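Local structure of paenibacillus xanthan lyase (6F2P) at residues E684-Q698 against S740-T752. The protein is a polysaccharide lyase of family 8 that cleaves the bacterial polysaccharide xanthan, probably by beta-elimination as in related lyases. Residues are numbered along the deposited sequence; the frame is centred on the assembly and turned at random.
With CA (calcium ion), chain J.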
loop_
_atom_site.group_PDB
_atom_site.type_symbol
_atom_site.label_atom_id
_atom_site.label_comp_id
_atom_site.label_asym_id
_atom_site.label_seq_id
_atom_site.Cartn_x
_atom_site.Cartn_y
_atom_site.Cartn_z
ATOM N N GLU A 684 22.111 7.221 4.871
ATOM C CA GLU A 684 23.249 8.130 4.784
ATOM C C GLU A 684 24.583 7.395 4.632
ATOM O O GLU A 684 24.821 6.365 5.259
ATOM C CB GLU A 684 23.304 9.049 6.005
ATOM C CG GLU A 684 24.530 9.951 6.023
ATOM C CD GLU A 684 24.453 11.058 7.059
ATOM O OE1 GLU A 684 23.542 11.028 7.921
ATOM O OE2 GLU A 684 25.313 11.960 7.006
ATOM N N THR A 685 25.439 7.921 3.769
ATOM C CA THR A 685 26.810 7.450 3.645
ATOM C C THR A 685 27.725 8.675 3.627
ATOM O O THR A 685 27.253 9.813 3.720
ATOM C CB THR A 685 27.027 6.652 2.348
ATOM O OG1 THR A 685 27.096 7.556 1.236
ATOM C CG2 THR A 685 25.904 5.668 2.129
ATOM N N ALA A 686 29.029 8.451 3.506
ATOM C CA ALA A 686 29.972 9.567 3.455
ATOM C C ALA A 686 29.720 10.435 2.230
ATOM O O ALA A 686 29.818 11.657 2.308
ATOM C CB ALA A 686 31.409 9.072 3.465
ATOM N N SER A 687 29.365 9.800 1.116
ATOM C CA SER A 687 29.244 10.498 -0.161
ATOM C C SER A 687 27.823 10.916 -0.569
ATOM O O SER A 687 27.655 11.750 -1.453
ATOM C CB SER A 687 29.869 9.658 -1.275
ATOM O OG SER A 687 29.127 8.469 -1.486
ATOM N N ASP A 688 26.799 10.348 0.057
ATOM C CA ASP A 688 25.435 10.662 -0.367
ATOM C C ASP A 688 24.371 10.462 0.701
ATOM O O ASP A 688 24.608 9.872 1.759
ATOM C CB ASP A 688 25.063 9.876 -1.626
ATOM C CG ASP A 688 25.331 8.384 -1.491
ATOM O OD1 ASP A 688 24.858 7.769 -0.511
ATOM O OD2 ASP A 688 26.022 7.825 -2.367
ATOM N N PHE A 689 23.181 10.959 0.398
ATOM C CA PHE A 689 22.063 10.890 1.315
ATOM C C PHE A 689 20.817 10.578 0.507
ATOM O O PHE A 689 20.452 11.331 -0.401
ATOM C CB PHE A 689 21.898 12.223 2.027
ATOM C CG PHE A 689 21.081 12.144 3.262
ATOM C CD1 PHE A 689 19.703 12.059 3.191
ATOM C CD2 PHE A 689 21.686 12.165 4.504
ATOM C CE1 PHE A 689 18.942 11.982 4.345
ATOM C CE2 PHE A 689 20.938 12.088 5.655
ATOM C CZ PHE A 689 19.563 11.999 5.578
ATOM N N GLU A 690 20.166 9.464 0.827
ATOM C CA GLU A 690 18.985 9.055 0.082
ATOM C C GLU A 690 17.735 9.068 0.956
ATOM O O GLU A 690 17.773 8.694 2.131
ATOM C CB GLU A 690 19.203 7.681 -0.536
ATOM C CG GLU A 690 17.993 7.151 -1.252
ATOM C CD GLU A 690 18.193 5.744 -1.775
ATOM O OE1 GLU A 690 19.231 5.125 -1.461
ATOM O OE2 GLU A 690 17.305 5.264 -2.505
ATOM N N ILE A 691 16.627 9.514 0.377
ATOM C CA ILE A 691 15.359 9.557 1.090
ATOM C C ILE A 691 14.245 8.849 0.318
ATOM O O ILE A 691 14.084 9.045 -0.888
ATOM C CB ILE A 691 14.931 10.998 1.371
ATOM C CG1 ILE A 691 15.998 11.713 2.195
ATOM C CG2 ILE A 691 13.589 11.024 2.099
ATOM C CD1 ILE A 691 16.586 12.917 1.507
ATOM N N SER A 692 13.487 8.014 1.015
ATOM C CA SER A 692 12.342 7.343 0.412
ATOM C C SER A 692 11.058 7.823 1.077
ATOM O O SER A 692 10.964 7.851 2.306
ATOM C CB SER A 692 12.469 5.832 0.555
ATOM O OG SER A 692 11.432 5.160 -0.141
ATOM N N VAL A 693 10.079 8.220 0.268
ATOM C CA VAL A 693 8.822 8.755 0.789
ATOM C C VAL A 693 7.606 8.063 0.188
ATOM O O VAL A 693 7.597 7.747 -1.002
ATOM C CB VAL A 693 8.695 10.254 0.479
ATOM C CG1 VAL A 693 7.506 10.860 1.224
ATOM C CG2 VAL A 693 9.970 10.965 0.843
ATOM N N SER A 694 6.576 7.834 0.997
ATOM C CA SER A 694 5.312 7.327 0.473
ATOM C C SER A 694 4.157 7.929 1.245
ATOM O O SER A 694 4.327 8.364 2.378
ATOM C CB SER A 694 5.250 5.805 0.574
ATOM O OG SER A 694 5.003 5.406 1.909
ATOM N N ASP A 695 2.985 7.952 0.624
ATOM C CA ASP A 695 1.752 8.359 1.286
ATOM C C ASP A 695 0.929 7.110 1.619
ATOM O O ASP A 695 0.218 6.571 0.765
ATOM C CB ASP A 695 0.955 9.276 0.366
ATOM C CG ASP A 695 -0.474 9.454 0.821
ATOM O OD1 ASP A 695 -0.694 9.557 2.047
ATOM O OD2 ASP A 695 -1.376 9.476 -0.049
ATOM N N PRO A 696 1.032 6.633 2.865
ATOM C CA PRO A 696 0.380 5.369 3.213
ATOM C C PRO A 696 -1.127 5.506 3.228
ATOM O O PRO A 696 -1.800 4.481 3.176
ATOM C CB PRO A 696 0.882 5.089 4.633
ATOM C CG PRO A 696 2.080 5.947 4.802
ATOM C CD PRO A 696 1.840 7.165 3.972
ATOM N N THR A 697 -1.647 6.730 3.298
ATOM C CA THR A 697 -3.095 6.931 3.338
ATOM C C THR A 697 -3.675 6.677 1.962
ATOM O O THR A 697 -4.866 6.392 1.829
ATOM C CB THR A 697 -3.489 8.363 3.770
ATOM O OG1 THR A 697 -3.231 9.283 2.699
ATOM C CG2 THR A 697 -2.725 8.795 5.006
ATOM N N GLN A 698 -2.825 6.796 0.943
ATOM C CA GLN A 698 -3.216 6.623 -0.457
ATOM C C GLN A 698 -4.344 7.563 -0.879
ATOM O O GLN A 698 -5.021 7.310 -1.874
ATOM C CB GLN A 698 -3.615 5.169 -0.755
ATOM C CG GLN A 698 -2.585 4.130 -0.346
ATOM C CD GLN A 698 -2.892 2.751 -0.908
ATOM O OE1 GLN A 698 -3.427 2.627 -2.004
ATOM N NE2 GLN A 698 -2.543 1.709 -0.161
ATOM N N SER A 740 -0.869 7.764 -6.030
ATOM C CA SER A 740 0.352 7.033 -5.684
ATOM C C SER A 740 0.101 5.559 -5.426
ATOM O O SER A 740 0.982 4.728 -5.653
ATOM C CB SER A 740 1.019 7.635 -4.450
ATOM O OG SER A 740 0.284 7.357 -3.269
ATOM N N GLY A 741 -1.092 5.236 -4.937
ATOM C CA GLY A 741 -1.393 3.878 -4.513
ATOM C C GLY A 741 -0.459 3.416 -3.406
ATOM O O GLY A 741 -0.178 2.232 -3.275
ATOM N N GLY A 742 0.037 4.365 -2.619
ATOM C CA GLY A 742 0.958 4.061 -1.542
ATOM C C GLY A 742 2.361 3.637 -1.947
ATOM O O GLY A 742 3.111 3.117 -1.120
ATOM N N LYS A 743 2.738 3.863 -3.203
ATOM C CA LYS A 743 4.074 3.475 -3.652
ATOM C C LYS A 743 5.132 4.432 -3.143
ATOM O O LYS A 743 4.819 5.484 -2.586
ATOM C CB LYS A 743 4.155 3.390 -5.173
ATOM C CG LYS A 743 4.125 4.720 -5.881
ATOM C CD LYS A 743 4.564 4.543 -7.312
ATOM C CE LYS A 743 4.475 5.843 -8.085
ATOM N NZ LYS A 743 4.916 5.663 -9.497
ATOM N N SER A 744 6.390 4.067 -3.352
ATOM C CA SER A 744 7.509 4.846 -2.841
ATOM C C SER A 744 8.202 5.720 -3.888
ATOM O O SER A 744 8.423 5.297 -5.024
ATOM C CB SER A 744 8.529 3.913 -2.201
ATOM O OG SER A 744 7.996 3.334 -1.025
ATOM N N TYR A 745 8.558 6.934 -3.470
ATOM C CA TYR A 745 9.325 7.877 -4.278
ATOM C C TYR A 745 10.689 8.156 -3.644
ATOM O O TYR A 745 10.759 8.514 -2.466
ATOM C CB TYR A 745 8.563 9.182 -4.380
ATOM C CG TYR A 745 7.144 9.018 -4.857
ATOM C CD1 TYR A 745 6.097 8.851 -3.954
ATOM C CD2 TYR A 745 6.848 9.038 -6.208
ATOM C CE1 TYR A 745 4.794 8.711 -4.389
ATOM C CE2 TYR A 745 5.552 8.901 -6.654
ATOM C CZ TYR A 745 4.529 8.735 -5.743
ATOM O OH TYR A 745 3.239 8.591 -6.200
ATOM N N LYS A 746 11.764 8.019 -4.422
ATOM C CA LYS A 746 13.118 8.157 -3.888
ATOM C C LYS A 746 13.918 9.298 -4.515
ATOM O O LYS A 746 13.749 9.622 -5.690
ATOM C CB LYS A 746 13.895 6.841 -4.028
ATOM C CG LYS A 746 13.450 5.740 -3.072
ATOM C CD LYS A 746 14.090 4.405 -3.440
ATOM C CE LYS A 746 13.706 3.288 -2.472
ATOM N NZ LYS A 746 12.233 3.158 -2.308
ATOM N N VAL A 747 14.790 9.898 -3.709
ATOM C CA VAL A 747 15.720 10.911 -4.178
ATOM C C VAL A 747 17.059 10.707 -3.471
ATOM O O VAL A 747 17.101 10.418 -2.279
ATOM C CB VAL A 747 15.177 12.344 -3.946
ATOM C CG1 VAL A 747 14.962 12.625 -2.464
ATOM C CG2 VAL A 747 16.117 13.387 -4.550
ATOM N N LYS A 748 18.155 10.826 -4.212
ATOM C CA LYS A 748 19.483 10.657 -3.635
ATOM C C LYS A 748 20.345 11.891 -3.898
ATOM O O LYS A 748 20.627 12.252 -5.047
ATOM C CB LYS A 748 20.162 9.384 -4.156
ATOM C CG LYS A 748 21.577 9.178 -3.613
ATOM C CD LYS A 748 21.982 7.708 -3.588
ATOM C CE LYS A 748 21.910 7.074 -4.969
ATOM N NZ LYS A 748 22.493 5.697 -5.015
ATOM N N PHE A 749 20.750 12.541 -2.814
ATOM C CA PHE A 749 21.534 13.757 -2.889
ATOM C C PHE A 749 23.026 13.466 -2.754
ATOM O O PHE A 749 23.422 12.496 -2.110
ATOM C CB PHE A 749 21.102 14.698 -1.775
ATOM C CG PHE A 749 19.769 15.341 -2.006
ATOM C CD1 PHE A 749 19.664 16.492 -2.775
ATOM C CD2 PHE A 749 18.617 14.807 -1.445
ATOM C CE1 PHE A 749 18.430 17.100 -2.983
ATOM C CE2 PHE A 749 17.379 15.409 -1.649
ATOM C CZ PHE A 749 17.285 16.557 -2.419
ATOM N N SER A 750 23.854 14.311 -3.359
ATOM C CA SER A 750 25.294 14.210 -3.169
ATOM C C SER A 750 25.715 15.040 -1.957
ATOM O O SER A 750 25.151 16.101 -1.697
ATOM C CB SER A 750 26.033 14.677 -4.421
ATOM O OG SER A 750 25.726 16.028 -4.725
ATOM N N LEU A 751 26.704 14.562 -1.212
ATOM C CA LEU A 751 27.170 15.290 -0.035
ATOM C C LEU A 751 28.583 15.839 -0.212
ATOM O O LEU A 751 29.051 16.638 0.598
ATOM C CB LEU A 751 27.123 14.395 1.201
ATOM C CG LEU A 751 25.746 13.945 1.684
ATOM C CD1 LEU A 751 25.876 13.156 2.983
ATOM C CD2 LEU A 751 24.827 15.140 1.870
ATOM N N THR A 752 29.259 15.399 -1.268
ATOM C CA THR A 752 30.624 15.836 -1.538
ATOM C C THR A 752 30.776 16.425 -2.938
ATOM O O THR A 752 29.822 16.467 -3.727
ATOM C CB THR A 752 31.634 14.682 -1.393
ATOM O OG1 THR A 752 31.303 13.638 -2.321
ATOM C CG2 THR A 752 31.640 14.139 0.036
HETATM CA CA CA J . -4.379 1.139 -3.767
HETATM O O HOH W 1 -1.705 9.019 -2.639
HETATM O O HOH W 2 2.764 6.884 -1.738
HETATM O O HOH W 3 -3.308 7.039 -4.224
HETATM O O HOH W 4 -6.843 0.396 -4.701
HETATM O O HOH W 5 -5.634 -0.730 -1.965
HETATM O O HOH W 6 -5.897 3.463 -3.478
#
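Strands 688-694 and 744-750 are antiparallel neighbours in a sheet of the family 8 "C-terminal" beta-sandwich domain, which here lies mid-chain. Three hydrogen-bonded pairs, F689 with F749, I691 with V747 and V693 with Y745, stitch them together, and L751 N adds a bond to S687 O. On the face bearing these residues, I691 CD1 lies 4.1 Å from F749 CD2, at the edge of that ring, while strand 731-736 of the partner sheet packs against I691, Y745, V747 and F749. On the other face K746 passes S692, its CG 3.8 Å from S692 CB; a bend at chi4 (53°) turns NZ back toward S692, and D461 takes the salt bridge. Two waters join D695 to S740 OG, one lying 2.7 Å from D695 OD2, the other accepting from D695 N. T697 OG1 meets the syn lone pair of D695 OD1 at 2.6 Å, and T697 N comes from above the carboxylate plane, closing an Asx turn. With an alanine for D695, T697 OG1 and N700 N would probably each lose their carboxylate acceptor. Q698 CG lies 3.5 Å from G742 N, Q698 NE2 bonds to S368 O, and Q698 OE1 binds, with three waters, a calcium ion at 2.5 Å.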